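Local coordinates for protein glucoamylase (Thermoanaerobacterium thermosaccharolyticum, PDB 1LF6) that hydrolyses terminal alpha-1,4-linked glucose units from the non-reducing ends of glucan chains, probably releasing beta-D-glucose, as a family 15 glycoside hydrolase, at residues L105-L109 / T121-F125; G163-Y169 / D224-I230; F290-A294 / F663-I667; Q475-D479 / K680-A684; V565-K569 / W639-L644. One frame throughout, in Å; residues are numbered along the deposited sequence.

In the fold
Contacts 1 and 2 both lie in the beta-sandwich domain and reach the same antiparallel sheet, yet their centres are 28 Å apart. Each is mostly buried and built on backbone hydrogen bonds: contact 1 joins neighbouring strands of a hairpin, contact 2 joins segments 55 residues apart at their closest ends. The other three involve the alpha-helical catalytic domain and have no backbone hydrogen bond between their segments. Contact 3, partly buried, packs a turn on helix 653-668 through apolar side chains. Contact 4 lies at the surface, where charged and hydroxyl groups join two helices. Contact 5, also partly buried, is loop packing by van der Waals contact. Contacts 3 and 4 use successive helices, 653-668 and 676-682.

Contact 1. Residues L105-L109 / T121-F125; sequences LGYKL and TKDIF
This is a buried antiparallel strand pairing within the beta hairpin of strands 107-113 and 118-126, part of the large sheet of the N-terminal domain. The axes of 107-109 and 121-125 come within 4.6 Å at 161°, and the backbone is extended (phi/psi -121/129 at Lys108). Tyr107 and Ile124 form a hydrogen-bonded pair, Tyr107 N to Ile124 O 3.1 Å and Ile124 N to Tyr107 O 2.8 Å. Leu109 and Lys122 form the next, with Leu109 N to Lys122 O at 2.9 Å and Lys122 N to Leu109 O at 2.7 Å. Between them Lys108 and Asp123 are a non-hydrogen-bonded pair, their CA atoms 4.7 Å apart, and Lys108 CA makes a CH...O contact of 3.1 Å with Lys122 O. Tyr107, Leu109, Lys122 and Ile124 share one face. There Leu109 (mt) brings CD1 to 3.9 Å from CD1 of Ile124 (mt). The polar ends reach further: Tyr107 OH bonds to Val40 O, Lys122 pairs with Glu89, and Asp123, on the other face, with Lys273. Adjacent antiparallel strands joined by a short connection make the beta hairpin; Tyr107 and Ile124, packing on Phe52 and Leu54 of strand 51-55 in the other sheet, mark the beta sandwich.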
# COMPACT_ATOMS: atom_id res chain seq x y z
N LEU A 105 7.32 -1.51 13.92
CA LEU A 105 6.82 -0.44 13.07
C LEU A 105 6.50 0.80 13.89
O LEU A 105 5.41 1.39 13.78
CB LEU A 105 5.59 -0.91 12.28
CG LEU A 105 5.85 -1.94 11.17
CD1 LEU A 105 4.56 -2.24 10.43
CD2 LEU A 105 6.89 -1.40 10.21
N GLY A 106 7.45 1.18 14.74
CA GLY A 106 7.31 2.36 15.57
C GLY A 106 8.27 3.36 14.95
O GLY A 106 9.35 2.98 14.51
N TYR A 107 7.90 4.63 14.91
CA TYR A 107 8.76 5.62 14.28
C TYR A 107 9.14 6.85 15.09
O TYR A 107 8.39 7.33 15.95
CB TYR A 107 8.13 6.10 12.97
CG TYR A 107 7.83 5.00 11.98
CD1 TYR A 107 8.70 4.74 10.92
CD2 TYR A 107 6.67 4.24 12.09
CE1 TYR A 107 8.41 3.75 9.99
CE2 TYR A 107 6.37 3.25 11.16
CZ TYR A 107 7.24 3.01 10.12
OH TYR A 107 6.94 2.02 9.20
N LYS A 108 10.31 7.37 14.76
CA LYS A 108 10.85 8.57 15.35
C LYS A 108 11.07 9.53 14.20
O LYS A 108 11.68 9.18 13.18
CB LYS A 108 12.19 8.30 16.05
CG LYS A 108 12.85 9.55 16.61
CD LYS A 108 14.21 9.23 17.22
CE LYS A 108 14.87 10.48 17.77
NZ LYS A 108 16.23 10.19 18.31
N LEU A 109 10.56 10.75 14.33
CA LEU A 109 10.72 11.76 13.29
C LEU A 109 11.44 12.97 13.86
O LEU A 109 11.13 13.43 14.96
CB LEU A 109 9.35 12.19 12.76
CG LEU A 109 8.57 11.19 11.90
CD1 LEU A 109 7.13 11.68 11.72
CD2 LEU A 109 9.25 11.03 10.55
N THR A 121 10.81 16.78 17.47
CA THR A 121 11.08 15.35 17.46
C THR A 121 9.82 14.60 17.88
O THR A 121 9.18 14.96 18.86
CB THR A 121 12.24 15.00 18.41
OG1 THR A 121 13.41 15.73 18.01
CG2 THR A 121 12.54 13.51 18.37
N LYS A 122 9.48 13.55 17.13
CA LYS A 122 8.28 12.79 17.43
C LYS A 122 8.50 11.29 17.61
O LYS A 122 9.43 10.71 17.05
CB LYS A 122 7.23 12.99 16.33
CG LYS A 122 6.95 14.45 15.97
CD LYS A 122 6.06 14.54 14.74
CE LYS A 122 5.72 15.98 14.40
NZ LYS A 122 4.87 16.08 13.17
N ASP A 123 7.63 10.68 18.40
CA ASP A 123 7.65 9.24 18.67
C ASP A 123 6.22 8.84 18.39
O ASP A 123 5.30 9.29 19.09
CB ASP A 123 7.99 8.97 20.14
CG ASP A 123 9.48 9.03 20.41
OD1 ASP A 123 10.18 9.76 19.68
OD2 ASP A 123 9.95 8.35 21.36
N ILE A 124 6.02 8.02 17.36
CA ILE A 124 4.67 7.62 16.97
C ILE A 124 4.44 6.12 16.92
O ILE A 124 5.25 5.37 16.38
CB ILE A 124 4.33 8.22 15.59
CG1 ILE A 124 4.51 9.74 15.64
CG2 ILE A 124 2.90 7.86 15.18
CD1 ILE A 124 4.46 10.42 14.28
N PHE A 125 3.31 5.69 17.48
CA PHE A 125 2.91 4.29 17.52
C PHE A 125 1.49 4.23 18.08
O PHE A 125 0.89 5.26 18.36
CB PHE A 125 3.87 3.48 18.40
CG PHE A 125 3.91 3.93 19.83
CD1 PHE A 125 3.08 3.33 20.78
CD2 PHE A 125 4.75 4.96 20.23
CE1 PHE A 125 3.10 3.75 22.11
CE2 PHE A 125 4.78 5.39 21.55
CZ PHE A 125 3.95 4.79 22.49

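Contact 2. Residues G163-Y169 / D224-I230; sequences GSYNEGY and DSARGNI
Gly163 opens the segment in a loop; its O accepts a CH...O contact from Asn229 CA at 3.4 Å and a weak hydrogen bond from Asn166 ND2 at 2.8 Å. Ser164 follows, its CA 3.2 Å from Asn229 OD1. Tyr165 has a left-handed backbone (phi/psi 49/46) and turns its ring over the Arg227 side chain, with Arg227 CD 3.8 Å from the ring centroid and 21° off its normal, a CH-pi contact. At Asn166, whose OD1 accepts from Ile159 N, the strand begins and runs antiparallel to 225-228, the axes 4.5 Å apart at 172°. Asn166 N to Gly228 O (2.8 Å) and Gly228 N to Asn166 O (3.0 Å) make the first hydrogen-bonded pair; phi/psi 144/-140 at Gly228 would jam any CB against the preceding carbonyl. Glu167 faces Arg227 in a non-hydrogen-bonded pair, CA atoms 4.2 Å apart, with a long salt bridge of 4.0 Å from Glu167 OE1 to Arg227 NH1. Gly168 pairs with Ala226 through Gly168 N to Ala226 O (2.7 Å) and Ala226 N to Gly168 O (3.0 Å). A CB on Gly168 would collide with Ile230 CD1, which lies 3.5 Å from Gly168 N. Tyr169, opposite Ser225, extends its hydroxyl to Asp254 and its ring to Arg16 in a cation-pi contact. Strand 225-228 thus adds to strand 166-173, which also pairs with 176-183, within the curled antiparallel sheet of the beta-sandwich domain.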
# COMPACT_ATOMS: atom_id res chain seq x y z
N GLY A 163 -13.51 14.48 3.63
CA GLY A 163 -13.15 15.66 4.38
C GLY A 163 -14.29 16.64 4.62
O GLY A 163 -14.22 17.46 5.53
N SER A 164 -15.33 16.54 3.80
CA SER A 164 -16.48 17.43 3.92
C SER A 164 -17.45 16.96 4.99
O SER A 164 -17.45 15.78 5.37
CB SER A 164 -17.22 17.52 2.58
OG SER A 164 -17.88 16.31 2.30
N TYR A 165 -18.27 17.89 5.45
CA TYR A 165 -19.28 17.62 6.47
C TYR A 165 -18.78 16.87 7.71
O TYR A 165 -19.41 15.92 8.16
CB TYR A 165 -20.46 16.87 5.86
CG TYR A 165 -21.78 17.18 6.52
CD1 TYR A 165 -22.39 18.43 6.37
CD2 TYR A 165 -22.43 16.23 7.31
CE1 TYR A 165 -23.61 18.72 6.98
CE2 TYR A 165 -23.65 16.51 7.93
CZ TYR A 165 -24.23 17.75 7.76
OH TYR A 165 -25.43 18.03 8.37
N ASN A 166 -17.65 17.30 8.24
CA ASN A 166 -17.10 16.70 9.45
C ASN A 166 -17.57 17.58 10.61
O ASN A 166 -17.31 18.79 10.61
CB ASN A 166 -15.57 16.68 9.40
CG ASN A 166 -15.02 15.43 8.72
OD1 ASN A 166 -14.76 14.42 9.38
ND2 ASN A 166 -14.85 15.50 7.41
N GLU A 167 -18.26 16.99 11.57
CA GLU A 167 -18.75 17.74 12.72
C GLU A 167 -17.71 17.80 13.82
O GLU A 167 -17.29 16.77 14.34
CB GLU A 167 -20.03 17.10 13.26
CG GLU A 167 -20.77 17.96 14.28
CD GLU A 167 -22.01 17.28 14.84
OE1 GLU A 167 -22.76 16.67 14.05
OE2 GLU A 167 -22.24 17.37 16.06
N GLY A 168 -17.30 19.01 14.17
CA GLY A 168 -16.31 19.18 15.22
C GLY A 168 -16.86 19.95 16.41
O GLY A 168 -17.68 20.85 16.25
N TYR A 169 -16.40 19.59 17.60
CA TYR A 169 -16.82 20.24 18.84
C TYR A 169 -15.84 19.93 19.97
O TYR A 169 -14.90 19.15 19.79
CB TYR A 169 -18.24 19.79 19.20
CG TYR A 169 -18.43 18.30 19.27
CD1 TYR A 169 -18.44 17.62 20.49
CD2 TYR A 169 -18.62 17.55 18.10
CE1 TYR A 169 -18.63 16.24 20.55
CE2 TYR A 169 -18.81 16.18 18.15
CZ TYR A 169 -18.82 15.53 19.37
OH TYR A 169 -19.03 14.17 19.42
N ASP A 224 -15.66 26.47 19.21
CA ASP A 224 -15.77 25.14 19.81
C ASP A 224 -16.82 24.30 19.10
O ASP A 224 -17.29 23.30 19.64
CB ASP A 224 -16.08 25.25 21.31
CG ASP A 224 -17.42 25.92 21.60
OD1 ASP A 224 -17.69 26.22 22.78
OD2 ASP A 224 -18.21 26.14 20.65
N SER A 225 -17.18 24.72 17.89
CA SER A 225 -18.19 24.01 17.11
C SER A 225 -18.10 24.39 15.63
O SER A 225 -17.86 25.54 15.28
CB SER A 225 -19.58 24.35 17.64
OG SER A 225 -20.60 23.74 16.87
N ALA A 226 -18.27 23.39 14.76
CA ALA A 226 -18.22 23.61 13.31
C ALA A 226 -18.57 22.32 12.58
O ALA A 226 -18.46 21.23 13.14
CB ALA A 226 -16.82 24.08 12.90
N ARG A 227 -19.01 22.45 11.32
CA ARG A 227 -19.37 21.28 10.52
C ARG A 227 -19.11 21.51 9.04
O ARG A 227 -19.67 22.42 8.43
CB ARG A 227 -20.83 20.88 10.74
CG ARG A 227 -21.22 19.61 9.99
CD ARG A 227 -22.50 19.01 10.52
NE ARG A 227 -23.64 19.90 10.34
CZ ARG A 227 -24.87 19.63 10.77
NH1 ARG A 227 -25.11 18.50 11.42
NH2 ARG A 227 -25.85 20.50 10.56
N GLY A 228 -18.26 20.66 8.47
CA GLY A 228 -17.90 20.75 7.06
C GLY A 228 -16.44 20.37 6.93
O GLY A 228 -15.99 19.42 7.59
N ASN A 229 -15.70 21.07 6.08
CA ASN A 229 -14.28 20.80 5.93
C ASN A 229 -13.61 21.60 7.04
O ASN A 229 -13.26 22.76 6.87
CB ASN A 229 -13.76 21.25 4.56
CG ASN A 229 -13.96 20.20 3.48
OD1 ASN A 229 -15.05 20.06 2.93
ND2 ASN A 229 -12.91 19.45 3.19
N ILE A 230 -13.45 20.96 8.19
CA ILE A 230 -12.89 21.62 9.35
C ILE A 230 -11.46 21.25 9.70
O ILE A 230 -10.89 20.29 9.18
CB ILE A 230 -13.76 21.35 10.58
CG1 ILE A 230 -13.73 19.86 10.91
CG2 ILE A 230 -15.20 21.78 10.29
CD1 ILE A 230 -14.49 19.48 12.17

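Contact 3. Residues F290-A294 / F663-I667; sequences FNGKA and FASNI
A type I' beta turn from Phe290 to Lys293 packs on one side of helix 653-668, joining the connection between helices 269-284 and 296-306 to the alpha-helical domain, an (alpha/alpha) barrel. The turn is closed by Lys293 N to Phe290 O at 2.9 Å. Its central residues have left-handed backbones, Asn291 at phi/psi 52/40 and Gly292 at 80/11, and both stay out of reach of 663-667, so the turn presents its two ends to the helix. The main projection is the Phe290 ring (chi1 -55°, m), which enters a hollow bounded by Phe663, Ala664 and Ile667, one helical turn. The small methyl of Ala664 forms the floor, with Phe290 CZ 3.5 Å from Ala664 CB. Ile667 (mt) makes one wall, its CD1 4.3 Å from Phe290 CB, and Phe663 another, its CE2 4.5 Å from Phe290 CD1. Tyr298 adds an edge-to-face ring contact to Phe290. The aliphatic chain of Lys293, m at chi1 and then extended, lies along Ile667, bringing its CD to 3.8 Å from Ile667 CG2. Phe663 (chi1 174°, t) is the complementary bump, reaching out from the helix to the end of the turn. No hydrogen bond crosses between the two segments, which meet by apolar and van der Waals contact. At the rim of the Phe663 ring, CE2 lies 3.9 Å from Ala294 CA, and CZ is 3.3 Å from Lys293 O, which sits near the ring plane.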
# COMPACT_ATOMS: atom_id res chain seq x y z
N PHE A 290 17.22 -16.83 7.73
CA PHE A 290 18.17 -17.32 6.73
C PHE A 290 19.60 -17.35 7.26
O PHE A 290 20.49 -16.69 6.72
CB PHE A 290 18.10 -16.46 5.47
CG PHE A 290 16.71 -16.36 4.89
CD1 PHE A 290 15.82 -15.40 5.36
CD2 PHE A 290 16.28 -17.26 3.92
CE1 PHE A 290 14.52 -15.34 4.87
CE2 PHE A 290 14.98 -17.20 3.43
CZ PHE A 290 14.10 -16.24 3.91
N ASN A 291 19.80 -18.13 8.32
CA ASN A 291 21.12 -18.26 8.94
C ASN A 291 21.74 -16.91 9.27
O ASN A 291 22.94 -16.71 9.10
CB ASN A 291 22.05 -19.04 8.02
CG ASN A 291 21.63 -20.49 7.85
OD1 ASN A 291 21.56 -21.24 8.83
ND2 ASN A 291 21.35 -20.89 6.61
N GLY A 292 20.91 -15.98 9.75
CA GLY A 292 21.41 -14.66 10.12
C GLY A 292 21.62 -13.69 8.97
O GLY A 292 22.22 -12.63 9.16
N LYS A 293 21.13 -14.03 7.78
CA LYS A 293 21.29 -13.15 6.63
C LYS A 293 20.16 -12.13 6.52
O LYS A 293 20.32 -11.08 5.91
CB LYS A 293 21.38 -13.96 5.34
CG LYS A 293 22.66 -14.75 5.19
CD LYS A 293 22.74 -15.42 3.83
CE LYS A 293 24.06 -16.14 3.65
NZ LYS A 293 24.15 -16.81 2.32
N ALA A 294 19.01 -12.46 7.12
CA ALA A 294 17.85 -11.57 7.08
C ALA A 294 18.28 -10.15 7.44
O ALA A 294 18.94 -9.93 8.45
CB ALA A 294 16.79 -12.07 8.06
N PHE A 663 15.04 -11.52 -2.33
CA PHE A 663 16.08 -11.54 -1.31
C PHE A 663 16.36 -12.98 -0.88
O PHE A 663 17.51 -13.42 -0.86
CB PHE A 663 15.61 -10.72 -0.10
CG PHE A 663 16.54 -10.79 1.08
CD1 PHE A 663 17.77 -10.16 1.06
CD2 PHE A 663 16.17 -11.51 2.22
CE1 PHE A 663 18.64 -10.24 2.15
CE2 PHE A 663 17.03 -11.60 3.31
CZ PHE A 663 18.26 -10.97 3.28
N ALA A 664 15.30 -13.71 -0.54
CA ALA A 664 15.40 -15.10 -0.11
C ALA A 664 15.84 -16.02 -1.25
O ALA A 664 16.66 -16.93 -1.06
CB ALA A 664 14.06 -15.56 0.45
N SER A 665 15.28 -15.80 -2.44
CA SER A 665 15.62 -16.62 -3.60
C SER A 665 17.08 -16.47 -3.97
O SER A 665 17.73 -17.44 -4.35
CB SER A 665 14.73 -16.25 -4.80
OG SER A 665 13.37 -16.57 -4.56
N ASN A 666 17.60 -15.25 -3.87
CA ASN A 666 19.00 -15.00 -4.21
C ASN A 666 19.94 -15.69 -3.23
O ASN A 666 21.10 -15.94 -3.55
CB ASN A 666 19.28 -13.49 -4.22
CG ASN A 666 20.67 -13.15 -4.74
OD1 ASN A 666 21.41 -12.39 -4.10
ND2 ASN A 666 21.03 -13.71 -5.89
N ILE A 667 19.45 -16.00 -2.03
CA ILE A 667 20.26 -16.68 -1.03
C ILE A 667 20.22 -18.19 -1.25
O ILE A 667 21.26 -18.85 -1.14
CB ILE A 667 19.78 -16.34 0.41
CG1 ILE A 667 20.10 -14.88 0.73
CG2 ILE A 667 20.45 -17.25 1.42
CD1 ILE A 667 19.44 -14.36 2.00

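Contact 4. Residues Q475-D479 / K680-A684; sequences QEKAD and KRYVA
Arg681, near the end of the C-terminal helix 676-682, extends from a t, t, t chain toward helix 468-489 and meets Asp479 with two nitrogens. Arg681 NH1 to Asp479 OD1 is 2.9 Å (171° at the hydrogen) and Arg681 NE to Asp479 OD2 is 3.0 Å (177°), a bidentate salt bridge with Asp479 OD1 at the edge of the guanidinium, near its plane. Gln475, one turn before Asp479 in its helix (Asp479 N to Gln475 O 2.8 Å), lays its CD over a face of that guanidinium. This surface contact ties the last helix of the chain to one of the helices of the (alpha/alpha) barrel domain, the nearest CA atoms, those of Asp479 and Tyr682, being 8.8 Å apart. Tyr682 (chi1 -55°, m) follows, and its OH donates to Asp479 OD2 at 2.7 Å, the same oxygen that Arg681 NE reaches, while also lying 3.5 Å from Ala478 CB. Tyr682 packs on Val452 of helix 445-464 as well.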
# COMPACT_ATOMS: atom_id res chain seq x y z
N GLN A 475 -5.65 -31.01 -16.89
CA GLN A 475 -4.32 -31.15 -17.49
C GLN A 475 -4.31 -31.10 -19.00
O GLN A 475 -3.42 -30.50 -19.59
CB GLN A 475 -3.65 -32.43 -17.02
CG GLN A 475 -2.93 -32.30 -15.70
CD GLN A 475 -1.80 -31.27 -15.70
OE1 GLN A 475 -1.22 -30.99 -14.66
NE2 GLN A 475 -1.49 -30.70 -16.86
N GLU A 476 -5.29 -31.75 -19.63
CA GLU A 476 -5.38 -31.75 -21.08
C GLU A 476 -5.52 -30.31 -21.59
O GLU A 476 -4.90 -29.93 -22.58
CB GLU A 476 -6.58 -32.58 -21.55
CG GLU A 476 -6.23 -34.02 -21.89
CD GLU A 476 -7.46 -34.84 -22.25
OE1 GLU A 476 -8.24 -34.40 -23.12
OE2 GLU A 476 -7.63 -35.93 -21.68
N LYS A 477 -6.35 -29.54 -20.91
CA LYS A 477 -6.58 -28.15 -21.28
C LYS A 477 -5.27 -27.38 -21.09
O LYS A 477 -4.82 -26.66 -21.99
CB LYS A 477 -7.67 -27.54 -20.39
CG LYS A 477 -8.20 -26.20 -20.86
CD LYS A 477 -8.92 -26.29 -22.21
CE LYS A 477 -10.18 -27.13 -22.12
NZ LYS A 477 -10.93 -27.15 -23.41
N ALA A 478 -4.64 -27.57 -19.93
CA ALA A 478 -3.38 -26.90 -19.62
C ALA A 478 -2.31 -27.17 -20.67
O ALA A 478 -1.62 -26.26 -21.12
CB ALA A 478 -2.89 -27.34 -18.24
N ASP A 479 -2.19 -28.44 -21.07
CA ASP A 479 -1.21 -28.83 -22.07
C ASP A 479 -1.51 -28.18 -23.42
O ASP A 479 -0.59 -27.74 -24.12
CB ASP A 479 -1.19 -30.36 -22.23
CG ASP A 479 -0.60 -31.08 -21.03
OD1 ASP A 479 -0.60 -32.32 -21.03
OD2 ASP A 479 -0.13 -30.40 -20.08
N LYS A 680 8.28 -28.92 -13.52
CA LYS A 680 8.66 -30.27 -13.90
C LYS A 680 8.00 -30.75 -15.18
O LYS A 680 8.60 -31.49 -15.96
CB LYS A 680 8.37 -31.25 -12.75
CG LYS A 680 9.40 -31.18 -11.63
CD LYS A 680 9.02 -32.05 -10.44
CE LYS A 680 7.77 -31.52 -9.75
NZ LYS A 680 7.37 -32.32 -8.56
N ARG A 681 6.76 -30.32 -15.42
CA ARG A 681 6.04 -30.75 -16.60
C ARG A 681 6.39 -29.99 -17.88
O ARG A 681 6.39 -30.57 -18.97
CB ARG A 681 4.54 -30.63 -16.35
CG ARG A 681 3.69 -31.36 -17.38
CD ARG A 681 2.20 -31.20 -17.11
NE ARG A 681 1.40 -31.98 -18.06
CZ ARG A 681 1.33 -33.31 -18.05
NH1 ARG A 681 0.59 -33.94 -18.95
NH2 ARG A 681 1.99 -34.01 -17.14
N TYR A 682 6.70 -28.71 -17.76
CA TYR A 682 6.97 -27.89 -18.94
C TYR A 682 8.37 -27.33 -19.12
O TYR A 682 8.84 -27.21 -20.25
CB TYR A 682 5.98 -26.72 -18.96
CG TYR A 682 4.53 -27.13 -18.89
CD1 TYR A 682 3.92 -27.76 -19.98
CD2 TYR A 682 3.76 -26.89 -17.76
CE1 TYR A 682 2.58 -28.13 -19.94
CE2 TYR A 682 2.42 -27.25 -17.70
CZ TYR A 682 1.83 -27.87 -18.80
OH TYR A 682 0.49 -28.16 -18.78
N VAL A 683 9.03 -26.99 -18.02
CA VAL A 683 10.36 -26.40 -18.10
C VAL A 683 11.53 -27.30 -17.72
O VAL A 683 12.66 -27.04 -18.13
CB VAL A 683 10.43 -25.13 -17.25
CG1 VAL A 683 11.81 -24.52 -17.30
CG2 VAL A 683 9.40 -24.14 -17.75
N ALA A 684 11.27 -28.35 -16.95
CA ALA A 684 12.34 -29.26 -16.54
C ALA A 684 13.08 -29.82 -17.75
O ALA A 684 12.61 -29.60 -18.89
CB ALA A 684 11.76 -30.41 -15.71
OXT ALA A 684 14.12 -30.48 -17.55

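Contact 5. Residues V565-K569 / W639-L644; sequences VDTPK and WEDTGL
Gly643 sits at positive phi (phi/psi 74/8) where a CB would collide with Lys569 CG and crowd Thr567 OG1; Lys569 CG lies 3.9 Å from Gly643 CA, and the CA atoms of Thr567 and Gly643 are 5.5 Å apart. No hydrogen bond crosses between 565-569 and 639-644, which meet by van der Waals packing. In 639-644, Gly643 N to Trp639 O (2.9 Å) and Trp639 N to Leu644 O (2.7 Å) close a tight loop, and Thr642 OG1 (chi1 66°, p) accepts from Leu644 N at 3.1 Å in an ST turn. Opposite, strand 565-567 ends at Thr567 (chi1 73°, p), whose CG2 is 3.6 Å from Glu640 O and whose hydroxyl bonds to Gly570. The Pro568 ring sits on carbonyls, with CD 3.3 Å from Asp641 O and CG 3.7 Å from Thr642 O. Val565 CG1 touches Glu640 CB at 4.1 Å. Glu640 pairs with Arg597 and Tyr574, and Asp641 with Lys586. The beta hairpin of 564-567 and 570-573 thus packs on the 639-644 loop of the family 15 (alpha/alpha) barrel domain, a loop whose Trp639 side chain lies about 7 Å from that of Trp325, which probably binds substrate.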
# COMPACT_ATOMS: atom_id res chain seq x y z
N VAL A 565 15.70 1.07 -18.24
CA VAL A 565 16.39 2.31 -17.91
C VAL A 565 17.34 2.08 -16.74
O VAL A 565 16.93 1.55 -15.70
CB VAL A 565 15.42 3.46 -17.52
CG1 VAL A 565 16.22 4.67 -17.05
CG2 VAL A 565 14.53 3.84 -18.71
N ASP A 566 18.60 2.44 -16.91
CA ASP A 566 19.59 2.31 -15.85
C ASP A 566 19.59 3.61 -15.04
O ASP A 566 20.19 4.60 -15.46
CB ASP A 566 21.00 2.09 -16.42
CG ASP A 566 21.26 0.66 -16.81
OD1 ASP A 566 21.18 -0.22 -15.92
OD2 ASP A 566 21.56 0.40 -18.00
N THR A 567 18.90 3.61 -13.91
CA THR A 567 18.86 4.81 -13.08
C THR A 567 20.11 4.86 -12.20
O THR A 567 20.85 3.88 -12.10
CB THR A 567 17.66 4.79 -12.12
OG1 THR A 567 17.91 3.84 -11.08
CG2 THR A 567 16.38 4.42 -12.85
N PRO A 568 20.37 6.01 -11.56
CA PRO A 568 21.56 6.05 -10.71
C PRO A 568 21.42 5.18 -9.46
O PRO A 568 22.32 5.14 -8.63
CB PRO A 568 21.72 7.55 -10.40
CG PRO A 568 20.35 8.09 -10.56
CD PRO A 568 19.80 7.35 -11.75
N LYS A 569 20.29 4.48 -9.33
CA LYS A 569 20.03 3.59 -8.20
C LYS A 569 20.08 2.15 -8.69
O LYS A 569 20.05 1.20 -7.90
CB LYS A 569 18.64 3.84 -7.61
CG LYS A 569 18.38 5.24 -7.08
CD LYS A 569 18.91 5.41 -5.67
CE LYS A 569 18.37 6.70 -5.05
NZ LYS A 569 18.63 6.76 -3.59
N TRP A 639 11.25 7.72 -10.52
CA TRP A 639 11.65 8.53 -11.67
C TRP A 639 12.86 7.94 -12.40
O TRP A 639 13.72 7.31 -11.78
CB TRP A 639 12.00 9.95 -11.23
CG TRP A 639 10.85 10.72 -10.67
CD1 TRP A 639 10.54 10.91 -9.36
CD2 TRP A 639 9.86 11.44 -11.42
NE1 TRP A 639 9.43 11.71 -9.24
CE2 TRP A 639 9.00 12.05 -10.49
CE3 TRP A 639 9.63 11.63 -12.79
CZ2 TRP A 639 7.92 12.84 -10.89
CZ3 TRP A 639 8.55 12.42 -13.18
CH2 TRP A 639 7.71 13.01 -12.23
N GLU A 640 12.92 8.16 -13.71
CA GLU A 640 14.03 7.65 -14.51
C GLU A 640 15.36 8.35 -14.25
O GLU A 640 16.41 7.72 -14.27
CB GLU A 640 13.75 7.78 -16.01
CG GLU A 640 12.48 7.15 -16.53
CD GLU A 640 11.31 8.10 -16.51
OE1 GLU A 640 10.43 7.96 -17.39
OE2 GLU A 640 11.26 8.97 -15.61
N ASP A 641 15.31 9.66 -14.01
CA ASP A 641 16.54 10.42 -13.81
C ASP A 641 17.21 10.27 -12.44
O ASP A 641 18.43 10.24 -12.36
CB ASP A 641 16.28 11.91 -14.10
CG ASP A 641 15.29 12.54 -13.13
OD1 ASP A 641 14.49 11.80 -12.53
OD2 ASP A 641 15.32 13.78 -12.98
N THR A 642 16.42 10.15 -11.38
CA THR A 642 17.00 10.04 -10.04
C THR A 642 16.74 8.71 -9.35
O THR A 642 17.39 8.39 -8.36
CB THR A 642 16.45 11.12 -9.12
OG1 THR A 642 15.05 10.89 -8.92
CG2 THR A 642 16.67 12.51 -9.72
N GLY A 643 15.78 7.94 -9.85
CA GLY A 643 15.47 6.68 -9.23
C GLY A 643 14.71 6.91 -7.93
O GLY A 643 14.49 5.98 -7.16
N LEU A 644 14.32 8.16 -7.69
CA LEU A 644 13.58 8.52 -6.48
C LEU A 644 12.09 8.26 -6.71
O LEU A 644 11.63 8.25 -7.86
CB LEU A 644 13.82 10.00 -6.12
CG LEU A 644 15.23 10.34 -5.63
CD1 LEU A 644 15.38 11.85 -5.47
CD2 LEU A 644 15.51 9.62 -4.31